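Local coordinates for protein Bpsl2520 (Burkholderia pseudomallei K96243, PDB 6F03) that is of unknown function but is a secreted, all-helical antigen of the DUF2059 family that pairs with a second copy of itself, at residues B[154-157]-B[158-162]; B[58-61]-B[62-66]; B[135-138]-B[139-143]; B[170-173]-B[174-178]. All blocks are in the same frame, centred on the assembly; numbering follows the deposited sequence. Where two conformers were deposited one is given.

Contact 1 (B[154-157]-B[158-162])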
loop_
_atom_site.group_PDB
_atom_site.type_symbol
_atom_site.label_atom_id
_atom_site.label_comp_id
_atom_site.label_asym_id
_atom_site.label_seq_id
_atom_site.Cartn_x
_atom_site.Cartn_y
_atom_site.Cartn_z
ATOM N N GLY B 154 16.936 -16.134 -10.980
ATOM C CA GLY B 154 16.663 -15.538 -9.678
ATOM C C GLY B 154 17.208 -14.126 -9.559
ATOM O O GLY B 154 16.534 -13.215 -9.067
ATOM N N ARG B 155 18.444 -13.924 -10.000
ATOM C CA ARG B 155 19.002 -12.578 -9.954
ATOM C C ARG B 155 18.173 -11.610 -10.788
ATOM O O ARG B 155 17.919 -10.481 -10.358
ATOM C CB ARG B 155 20.455 -12.607 -10.407
ATOM C CG ARG B 155 21.353 -13.278 -9.396
ATOM C CD ARG B 155 22.739 -13.475 -9.934
ATOM N NE ARG B 155 23.692 -13.287 -8.846
ATOM C CZ ARG B 155 24.221 -14.287 -8.149
ATOM N NH1 ARG B 155 23.898 -15.534 -8.451
ATOM N NH2 ARG B 155 25.075 -14.050 -7.160
ATOM N N LYS B 156 17.732 -12.031 -11.979
ATOM C CA LYS B 156 16.809 -11.203 -12.752
ATOM C C LYS B 156 15.534 -10.918 -11.958
ATOM O O LYS B 156 15.096 -9.765 -11.859
ATOM C CB LYS B 156 16.496 -11.892 -14.082
ATOM C CG LYS B 156 15.599 -11.100 -15.026
ATOM C CD LYS B 156 16.400 -10.018 -15.737
ATOM C CE LYS B 156 15.622 -9.347 -16.878
ATOM N NZ LYS B 156 15.537 -10.179 -18.117
ATOM N N PHE B 157 14.944 -11.965 -11.356
ATOM C CA PHE B 157 13.690 -11.842 -10.608
ATOM C C PHE B 157 13.799 -10.775 -9.520
ATOM O O PHE B 157 12.935 -9.901 -9.392
ATOM C CB PHE B 157 13.352 -13.226 -10.025
ATOM C CG PHE B 157 12.133 -13.284 -9.127
ATOM C CD1 PHE B 157 10.874 -13.537 -9.649
ATOM C CD2 PHE B 157 12.260 -13.174 -7.749
ATOM C CE1 PHE B 157 9.739 -13.649 -8.805
ATOM C CE2 PHE B 157 11.129 -13.274 -6.894
ATOM C CZ PHE B 157 9.875 -13.512 -7.431
ATOM N N ILE B 158 14.892 -10.803 -8.755
ATOM C CA ILE B 158 15.086 -9.805 -7.715
ATOM C C ILE B 158 15.028 -8.390 -8.285
ATOM O O ILE B 158 14.608 -7.454 -7.595
ATOM C CB ILE B 158 16.430 -10.039 -7.001
ATOM C CG1 ILE B 158 16.372 -11.291 -6.132
ATOM C CG2 ILE B 158 16.828 -8.784 -6.193
ATOM C CD1 ILE B 158 17.768 -11.759 -5.693
ATOM N N GLN B 159 15.484 -8.193 -9.519
ATOM C CA GLN B 159 15.552 -6.835 -10.066
ATOM C C GLN B 159 14.266 -6.366 -10.737
ATOM O O GLN B 159 13.979 -5.164 -10.708
ATOM C CB GLN B 159 16.721 -6.697 -11.031
ATOM C CG GLN B 159 18.039 -6.881 -10.324
ATOM C CD GLN B 159 19.225 -6.558 -11.222
ATOM O OE1 GLN B 159 19.580 -7.334 -12.119
ATOM N NE2 GLN B 159 19.840 -5.398 -10.988
ATOM N N VAL B 160 13.503 -7.252 -11.381
ATOM C CA VAL B 160 12.381 -6.807 -12.197
ATOM C C VAL B 160 11.028 -7.213 -11.635
ATOM O O VAL B 160 10.015 -6.593 -12.001
ATOM C CB VAL B 160 12.509 -7.304 -13.650
ATOM C CG1 VAL B 160 13.870 -6.908 -14.243
ATOM C CG2 VAL B 160 12.290 -8.812 -13.732
ATOM N N GLN B 161 10.963 -8.200 -10.741
ATOM C CA GLN B 161 9.657 -8.760 -10.403
ATOM C C GLN B 161 8.737 -7.700 -9.789
ATOM O O GLN B 161 7.539 -7.654 -10.102
ATOM C CB GLN B 161 9.822 -9.975 -9.496
ATOM C CG GLN B 161 8.505 -10.639 -9.175
ATOM C CD GLN B 161 7.746 -11.123 -10.404
ATOM O OE1 GLN B 161 8.322 -11.669 -11.356
ATOM N NE2 GLN B 161 6.440 -10.885 -10.404
ATOM N N ASP B 162 9.275 -6.811 -8.952
ATOM C CA ASP B 162 8.430 -5.730 -8.434
ATOM C C ASP B 162 7.919 -4.836 -9.557
ATOM O O ASP B 162 6.764 -4.402 -9.537
ATOM C CB ASP B 162 9.179 -4.895 -7.394
ATOM C CG ASP B 162 9.231 -5.573 -6.024
ATOM O OD1 ASP B 162 8.350 -6.407 -5.721
ATOM O OD2 ASP B 162 10.153 -5.268 -5.239
#
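Q161 lies across one face of the F157 ring, one helical turn further along helix 152-193. Its CB sits 3.8 Å from the ring centroid, only 17° off the normal, which makes this a CH-pi contact. CG then runs out over the rim, 3.3 Å from F157 CE1. With CG anti to the backbone N in both residues, the two side chains leave the helix on the same flank, and a bend at chi2 of Q161 lays its amide 28° from the ring plane. The amide is held from beyond the helix: OE1 and NE2 bond to the hydroxyls of Y137 and Y133 of the second subunit. K156 and V160 make a looser pair, CE of K156 lying 4.0 Å from CG1 of V160, while NZ of K156 reaches a salt bridge with E141 of the second subunit. In the backbone, K156 O takes two donors, V160 N at 3.0 Å and Q159 N at 2.8 Å. The same short piece of helix therefore offers the partner subunit an amide and an ammonium group, with the aliphatic stem of Q161 resting on the phenyl ring and its amide held by two tyrosine hydroxyls of the partner.

Contact 2 (B[58-61]-B[62-66])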
loop_
_atom_site.group_PDB
_atom_site.type_symbol
_atom_site.label_atom_id
_atom_site.label_comp_id
_atom_site.label_asym_id
_atom_site.label_seq_id
_atom_site.Cartn_x
_atom_site.Cartn_y
_atom_site.Cartn_z
ATOM N N LEU B 58 16.197 -3.961 1.163
ATOM C CA LEU B 58 14.792 -4.043 1.567
ATOM C C LEU B 58 14.529 -3.298 2.880
ATOM O O LEU B 58 13.491 -2.647 3.030
ATOM C CB LEU B 58 14.362 -5.508 1.702
ATOM C CG LEU B 58 14.616 -6.433 0.509
ATOM C CD1 LEU B 58 14.215 -7.888 0.839
ATOM C CD2 LEU B 58 13.920 -5.938 -0.748
ATOM N N VAL B 59 15.433 -3.407 3.853
ATOM C CA VAL B 59 15.297 -2.626 5.073
ATOM C C VAL B 59 15.240 -1.138 4.738
ATOM O O VAL B 59 14.389 -0.401 5.244
ATOM C CB VAL B 59 16.444 -2.941 6.052
ATOM C CG1 VAL B 59 16.492 -1.866 7.184
ATOM C CG2 VAL B 59 16.262 -4.342 6.643
ATOM N N SER B 60 16.142 -0.682 3.866
ATOM C CA SER B 60 16.181 0.727 3.492
ATOM C C SER B 60 14.828 1.191 2.956
ATOM O O SER B 60 14.347 2.279 3.312
ATOM C CB SER B 60 17.304 0.950 2.472
ATOM O OG SER B 60 17.244 2.246 1.933
ATOM N N ALA B 61 14.167 0.352 2.150
ATOM C CA ALA B 61 12.863 0.729 1.607
ATOM C C ALA B 61 11.779 0.751 2.677
ATOM O O ALA B 61 10.801 1.488 2.550
ATOM C CB ALA B 61 12.452 -0.226 0.490
ATOM N N ILE B 62 11.893 -0.101 3.691
ATOM C CA ILE B 62 10.916 -0.091 4.770
ATOM C C ILE B 62 11.094 1.146 5.634
ATOM O O ILE B 62 10.115 1.753 6.072
ATOM C CB ILE B 62 11.032 -1.375 5.604
ATOM C CG1 ILE B 62 10.717 -2.592 4.744
ATOM C CG2 ILE B 62 10.128 -1.290 6.834
ATOM C CD1 ILE B 62 11.032 -3.890 5.422
ATOM N N ALA B 63 12.344 1.522 5.914
ATOM C CA ALA B 63 12.597 2.736 6.682
ATOM C C ALA B 63 12.081 3.963 5.943
ATOM O O ALA B 63 11.435 4.845 6.541
ATOM C CB ALA B 63 14.093 2.896 6.961
ATOM N N ASN B 64 12.367 4.041 4.636
ATOM C CA ASN B 64 11.934 5.203 3.868
ATOM C C ASN B 64 10.423 5.257 3.773
ATOM O O ASN B 64 9.845 6.350 3.800
ATOM C CB ASN B 64 12.536 5.215 2.459
ATOM C CG ASN B 64 14.029 5.483 2.462
ATOM O OD1 ASN B 64 14.567 5.976 3.436
ATOM N ND2 ASN B 64 14.703 5.150 1.366
ATOM N N SER B 65 9.756 4.104 3.681
ATOM C CA SER B 65 8.297 4.150 3.635
ATOM C C SER B 65 7.700 4.591 4.981
ATOM O O SER B 65 6.728 5.366 5.013
ATOM C CB SER B 65 7.749 2.794 3.206
ATOM O OG SER B 65 6.331 2.830 3.169
ATOM N N ALA B 66 8.254 4.102 6.104
ATOM C CA ALA B 66 7.738 4.494 7.416
ATOM C C ALA B 66 7.966 5.986 7.668
ATOM O O ALA B 66 7.090 6.676 8.215
ATOM C CB ALA B 66 8.387 3.649 8.516
HETATM O O HOH W 1 16.761 4.450 3.841
#
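Side-chain polar contacts link S60 and N64, one turn apart on helix 55-84, through a water molecule and not directly. The water lies 3.0 Å from S60 OG and donates to N64 OD1 at 2.7 Å. S60 OG, anti to its own backbone N (chi1 171°), and the carboxamide of N64 both lean to the same side of the helix, where the water fits between them; N64 ND2 stays 3.9 Å from S60 OG.

Backbone hydrogen bonds form an unbroken i to i+4 series from L58 O to A61 O. The bond from A63 N to V59 O is the straightest, at 2.9 Å with an N-H...O angle of 166°. The last of the series, S65 N to A61 O, measures 3.0 Å.

Van der Waals contacts across the two segments are of side-chain carbons against backbone oxygens. I62 CG1, placed beside the backbone N by a chi1 of -63°, comes 3.3 Å from L58 O, and CD1 follows it along the same oxygen. S65 CB lies 3.4 Å from A61 O. The apolar side chains turn to other parts of the fold: V59 and A63 touch helix 119-136, at A125 and Q129 and at F121 respectively, whereas I62 meets V168 of the second subunit.

The chemistry thus divides the helix by side, with a hydrated serine-asparagine pair on one flank and aliphatic groups on those that face helix 119-136 and the partner subunit.

Contact 3 (B[135-138]-B[139-143])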
loop_
_atom_site.group_PDB
_atom_site.type_symbol
_atom_site.label_atom_id
_atom_site.label_comp_id
_atom_site.label_asym_id
_atom_site.label_seq_id
_atom_site.Cartn_x
_atom_site.Cartn_y
_atom_site.Cartn_z
ATOM N N LYS B 135 9.982 -18.391 10.673
ATOM C CA LYS B 135 8.614 -18.751 11.028
ATOM C C LYS B 135 7.883 -19.463 9.894
ATOM O O LYS B 135 7.102 -20.388 10.142
ATOM C CB LYS B 135 7.857 -17.492 11.436
ATOM C CG LYS B 135 6.375 -17.665 11.724
ATOM C CD LYS B 135 5.807 -16.297 12.127
ATOM C CE LYS B 135 4.304 -16.303 12.306
ATOM N NZ LYS B 135 3.824 -14.914 12.606
ATOM N N TYR B 136 8.068 -19.022 8.653
ATOM C CA TYR B 136 7.262 -19.558 7.564
ATOM C C TYR B 136 7.992 -20.596 6.706
ATOM O O TYR B 136 7.349 -21.282 5.906
ATOM C CB TYR B 136 6.752 -18.412 6.681
ATOM C CG TYR B 136 5.732 -17.537 7.366
ATOM C CD1 TYR B 136 4.404 -17.961 7.538
ATOM C CD2 TYR B 136 6.090 -16.291 7.866
ATOM C CE1 TYR B 136 3.469 -17.147 8.191
ATOM C CE2 TYR B 136 5.165 -15.485 8.502
ATOM C CZ TYR B 136 3.861 -15.915 8.657
ATOM O OH TYR B 136 2.963 -15.091 9.296
ATOM N N TYR B 137 9.307 -20.736 6.840
ATOM C CA TYR B 137 10.048 -21.630 5.961
ATOM C C TYR B 137 10.883 -22.592 6.786
ATOM O O TYR B 137 11.421 -22.233 7.837
ATOM C CB TYR B 137 10.975 -20.864 5.012
ATOM C CG TYR B 137 10.300 -20.066 3.903
ATOM C CD1 TYR B 137 9.620 -20.691 2.866
ATOM C CD2 TYR B 137 10.389 -18.695 3.874
ATOM C CE1 TYR B 137 9.029 -19.951 1.837
ATOM C CE2 TYR B 137 9.812 -17.956 2.860
ATOM C CZ TYR B 137 9.142 -18.569 1.844
ATOM O OH TYR B 137 8.593 -17.789 0.824
ATOM N N SER B 138 11.010 -23.817 6.288
ATOM C CA SER B 138 11.938 -24.748 6.902
ATOM C C SER B 138 13.360 -24.457 6.422
ATOM O O SER B 138 13.576 -23.772 5.419
ATOM C CB SER B 138 11.543 -26.194 6.566
ATOM O OG SER B 138 11.814 -26.488 5.194
ATOM N N THR B 139 14.337 -25.007 7.148
ATOM C CA THR B 139 15.738 -24.875 6.764
ATOM C C THR B 139 15.982 -25.359 5.338
ATOM O O THR B 139 16.722 -24.734 4.576
ATOM C CB THR B 139 16.626 -25.662 7.732
ATOM O OG1 THR B 139 16.388 -25.216 9.072
ATOM C CG2 THR B 139 18.086 -25.422 7.415
ATOM N N SER B 140 15.373 -26.468 4.952
ATOM C CA SER B 140 15.594 -26.963 3.602
ATOM C C SER B 140 14.928 -26.059 2.565
ATOM O O SER B 140 15.460 -25.881 1.462
ATOM C CB SER B 140 15.098 -28.413 3.500
ATOM O OG SER B 140 15.185 -28.901 2.177
ATOM N N GLU B 141 13.781 -25.465 2.898
ATOM C CA GLU B 141 13.156 -24.532 1.962
ATOM C C GLU B 141 13.977 -23.253 1.825
ATOM O O GLU B 141 14.088 -22.688 0.732
ATOM C CB GLU B 141 11.730 -24.207 2.403
ATOM C CG GLU B 141 10.749 -25.375 2.242
ATOM C CD GLU B 141 9.460 -25.202 3.053
ATOM O OE1 GLU B 141 9.420 -24.323 3.945
ATOM O OE2 GLU B 141 8.488 -25.947 2.802
ATOM N N ILE B 142 14.552 -22.783 2.923
ATOM C CA ILE B 142 15.437 -21.624 2.851
ATOM C C ILE B 142 16.626 -21.906 1.936
ATOM O O ILE B 142 17.082 -21.025 1.190
ATOM C CB ILE B 142 15.851 -21.196 4.270
ATOM C CG1 ILE B 142 14.618 -20.649 4.998
ATOM C CG2 ILE B 142 16.968 -20.175 4.237
ATOM C CD1 ILE B 142 14.737 -20.638 6.504
ATOM N N LYS B 143 17.171 -23.124 1.993
ATOM C CA LYS B 143 18.289 -23.445 1.110
ATOM C C LYS B 143 17.853 -23.517 -0.352
ATOM O O LYS B 143 18.558 -23.010 -1.236
ATOM C CB LYS B 143 18.965 -24.742 1.553
ATOM C CG LYS B 143 19.716 -24.611 2.874
ATOM C CD LYS B 143 20.459 -25.916 3.195
ATOM C CE LYS B 143 21.227 -25.818 4.502
ATOM N NZ LYS B 143 21.741 -27.148 4.927
#
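E141 folds back from the first turn of helix 139-150 onto the residues just before it. Its CB lies 3.6 Å from both O and OG of S138, and CG, set beside the backbone N, passes 3.3 Å from S138 OG. From there the chain runs extended, carrying CD close to the same hydroxyl. At the tip OE1 accepts from S138 N at 2.9 Å in an almost straight bond (171°), although the donor stands 38° above the carboxylate plane. OE1 also approaches the edge of the Y137 ring, 3.8 Å from CD1, with ring and carboxylate planes nearly perpendicular. The exchange is reciprocal: S138 OG, between its backbone N and carbonyl carbon at chi1 72°, accepts from E141 N at 3.2 Å. Together the two bonds make a capping box, with S138 as N-cap. On another side I142 CG1 packs 3.6 Å from Y137 CB, and its side chain continues onto K42, I46 and L49 of helix 40-52. E141 OE1 also forms a salt bridge with K156 NZ of the second subunit, and the hydroxyl of Y137 bonds to Q161 of that subunit. A carboxylate placed at a helix N-terminus, beside a lysine from the partner, would be expected to favour its charged form; the same carboxylate thus closes the capping box and pairs across the dimer.

Contact 4 (B[170-173]-B[174-178])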
loop_
_atom_site.group_PDB
_atom_site.type_symbol
_atom_site.label_atom_id
_atom_site.label_comp_id
_atom_site.label_asym_id
_atom_site.label_seq_id
_atom_site.Cartn_x
_atom_site.Cartn_y
_atom_site.Cartn_z
ATOM N N ASN B 170 -0.628 -0.393 -12.104
ATOM C CA ASN B 170 -0.686 0.991 -12.597
ATOM C C ASN B 170 -1.422 1.090 -13.928
ATOM O O ASN B 170 -2.145 2.066 -14.170
ATOM C CB ASN B 170 0.723 1.573 -12.760
ATOM C CG ASN B 170 1.422 1.780 -11.436
ATOM O OD1 ASN B 170 0.783 1.785 -10.373
ATOM N ND2 ASN B 170 2.750 1.932 -11.486
ATOM N N GLY B 171 -1.225 0.109 -14.820
ATOM C CA GLY B 171 -1.926 0.136 -16.091
ATOM C C GLY B 171 -3.431 0.012 -15.930
ATOM O O GLY B 171 -4.194 0.698 -16.610
ATOM N N LEU B 172 -3.876 -0.898 -15.057
ATOM C CA LEU B 172 -5.304 -1.073 -14.820
ATOM C C LEU B 172 -5.898 0.141 -14.102
ATOM O O LEU B 172 -7.005 0.584 -14.424
ATOM C CB LEU B 172 -5.533 -2.349 -14.016
ATOM C CG LEU B 172 -5.136 -3.661 -14.726
ATOM C CD1 LEU B 172 -5.079 -4.796 -13.742
ATOM C CD2 LEU B 172 -6.115 -3.983 -15.854
HETATM N N MSE B 173 -5.172 0.693 -13.137
HETATM C CA MSE B 173 -5.561 1.923 -12.468
HETATM C C MSE B 173 -5.777 3.051 -13.485
HETATM O O MSE B 173 -6.763 3.777 -13.417
HETATM C CB MSE B 173 -4.495 2.312 -11.447
HETATM C CG MSE B 173 -4.959 3.233 -10.334
HETATM SE SE MSE B 173 -3.443 3.780 -9.212
HETATM C CE MSE B 173 -3.098 2.076 -8.320
ATOM N N GLN B 174 -4.864 3.194 -14.445
ATOM C CA GLN B 174 -5.006 4.272 -15.413
ATOM C C GLN B 174 -6.247 4.087 -16.277
ATOM O O GLN B 174 -6.913 5.064 -16.629
ATOM C CB GLN B 174 -3.748 4.377 -16.271
ATOM C CG GLN B 174 -2.644 5.208 -15.593
ATOM C CD GLN B 174 -1.326 5.233 -16.368
ATOM O OE1 GLN B 174 -1.218 4.677 -17.462
ATOM N NE2 GLN B 174 -0.317 5.888 -15.796
ATOM N N LYS B 175 -6.581 2.848 -16.625
ATOM C CA LYS B 175 -7.755 2.629 -17.460
ATOM C C LYS B 175 -9.059 2.683 -16.673
ATOM O O LYS B 175 -10.090 3.072 -17.230
ATOM C CB LYS B 175 -7.654 1.286 -18.174
ATOM C CG LYS B 175 -6.760 1.297 -19.404
ATOM C CD LYS B 175 -6.920 0.008 -20.207
ATOM C CE LYS B 175 -6.019 -1.096 -19.677
ATOM N NZ LYS B 175 -4.592 -0.847 -20.049
ATOM N N TYR B 176 -9.056 2.299 -15.395
ATOM C CA TYR B 176 -10.315 2.046 -14.714
ATOM C C TYR B 176 -10.605 2.962 -13.528
ATOM O O TYR B 176 -11.772 3.085 -13.150
ATOM C CB TYR B 176 -10.379 0.578 -14.243
ATOM C CG TYR B 176 -10.657 -0.384 -15.373
ATOM C CD1 TYR B 176 -11.957 -0.621 -15.805
ATOM C CD2 TYR B 176 -9.617 -1.045 -16.023
ATOM C CE1 TYR B 176 -12.215 -1.479 -16.836
ATOM C CE2 TYR B 176 -9.871 -1.904 -17.052
ATOM C CZ TYR B 176 -11.166 -2.117 -17.462
ATOM O OH TYR B 176 -11.419 -2.995 -18.495
HETATM N N MSE B 177 -9.607 3.586 -12.922
HETATM C CA MSE B 177 -9.889 4.423 -11.764
HETATM C C MSE B 177 -10.748 5.614 -12.181
HETATM O O MSE B 177 -11.699 5.942 -11.486
HETATM C CB MSE B 177 -8.606 4.890 -11.067
HETATM C CG MSE B 177 -8.869 5.764 -9.831
HETATM SE SE MSE B 177 -7.655 5.516 -8.299
HETATM C CE MSE B 177 -7.890 7.257 -7.443
ATOM N N PRO B 178 -10.452 6.249 -13.319
ATOM C CA PRO B 178 -11.323 7.365 -13.738
ATOM C C PRO B 178 -12.767 6.941 -13.941
ATOM O O PRO B 178 -13.675 7.667 -13.520
ATOM C CB PRO B 178 -10.680 7.853 -15.047
ATOM C CG PRO B 178 -9.227 7.435 -14.925
ATOM C CD PRO B 178 -9.282 6.105 -14.207
#
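M173 O, the carbonyl of a selenomethionine, is gripped by M177 N at 2.9 Å and more weakly by Y176 N at 3.4 Å. CD of P178 also leans on it, 3.5 Å away. The proline nitrogen has no hydrogen to give the preceding turn, and helix 152-193 is kinked here. Y176 N makes its stronger bond to L172 O at 2.8 Å, though the N-H...O angle is only 135°. That oxygen also meets the Y176 ring at its edge, near the ring plane, 3.5 Å from CD2; the tyrosine side chain rises beside its own backbone N (chi1 -76°), which holds that edge against the carbonyl of the turn below. The motif is a kinked alpha-helix, and its buried flank belongs to the dimer interface: the Y176 ring stacks edge-to-face on F121 of the second subunit and its hydroxyl bonds to D124 there, while L172 packs on A125 of that subunit. M173 and M177 run alongside each other in the same direction, CG of M173 4.1 Å from CB and from SE of M177, and M177 too packs on the second subunit, at L73. K175 takes another course, bending at chi3 and chi4 until its chain folds back over G171 O, with NZ 3.8 Å from that oxygen, too long for a hydrogen bond.

Along the chain the order is contact 2, contact 3, contact 1, contact 4. Contact 2 lies on helix 55-84, near the centre of the chain; contact 3 spans the junction from helix 119-136 to helix 139-150; contacts 1 and 4 share helix 152-193, with centres about 24 Å apart. Contacts 3 and 4 are the most distant pair, about 37 Å between centres, and no two of the four touch within the subunit. Contacts 1 and 3 meet across the dimer instead, contact 1 of one chain bonding to contact 3 of the other. The long final helix therefore meets the second subunit at two places along its length, at contact 1 and at contact 4.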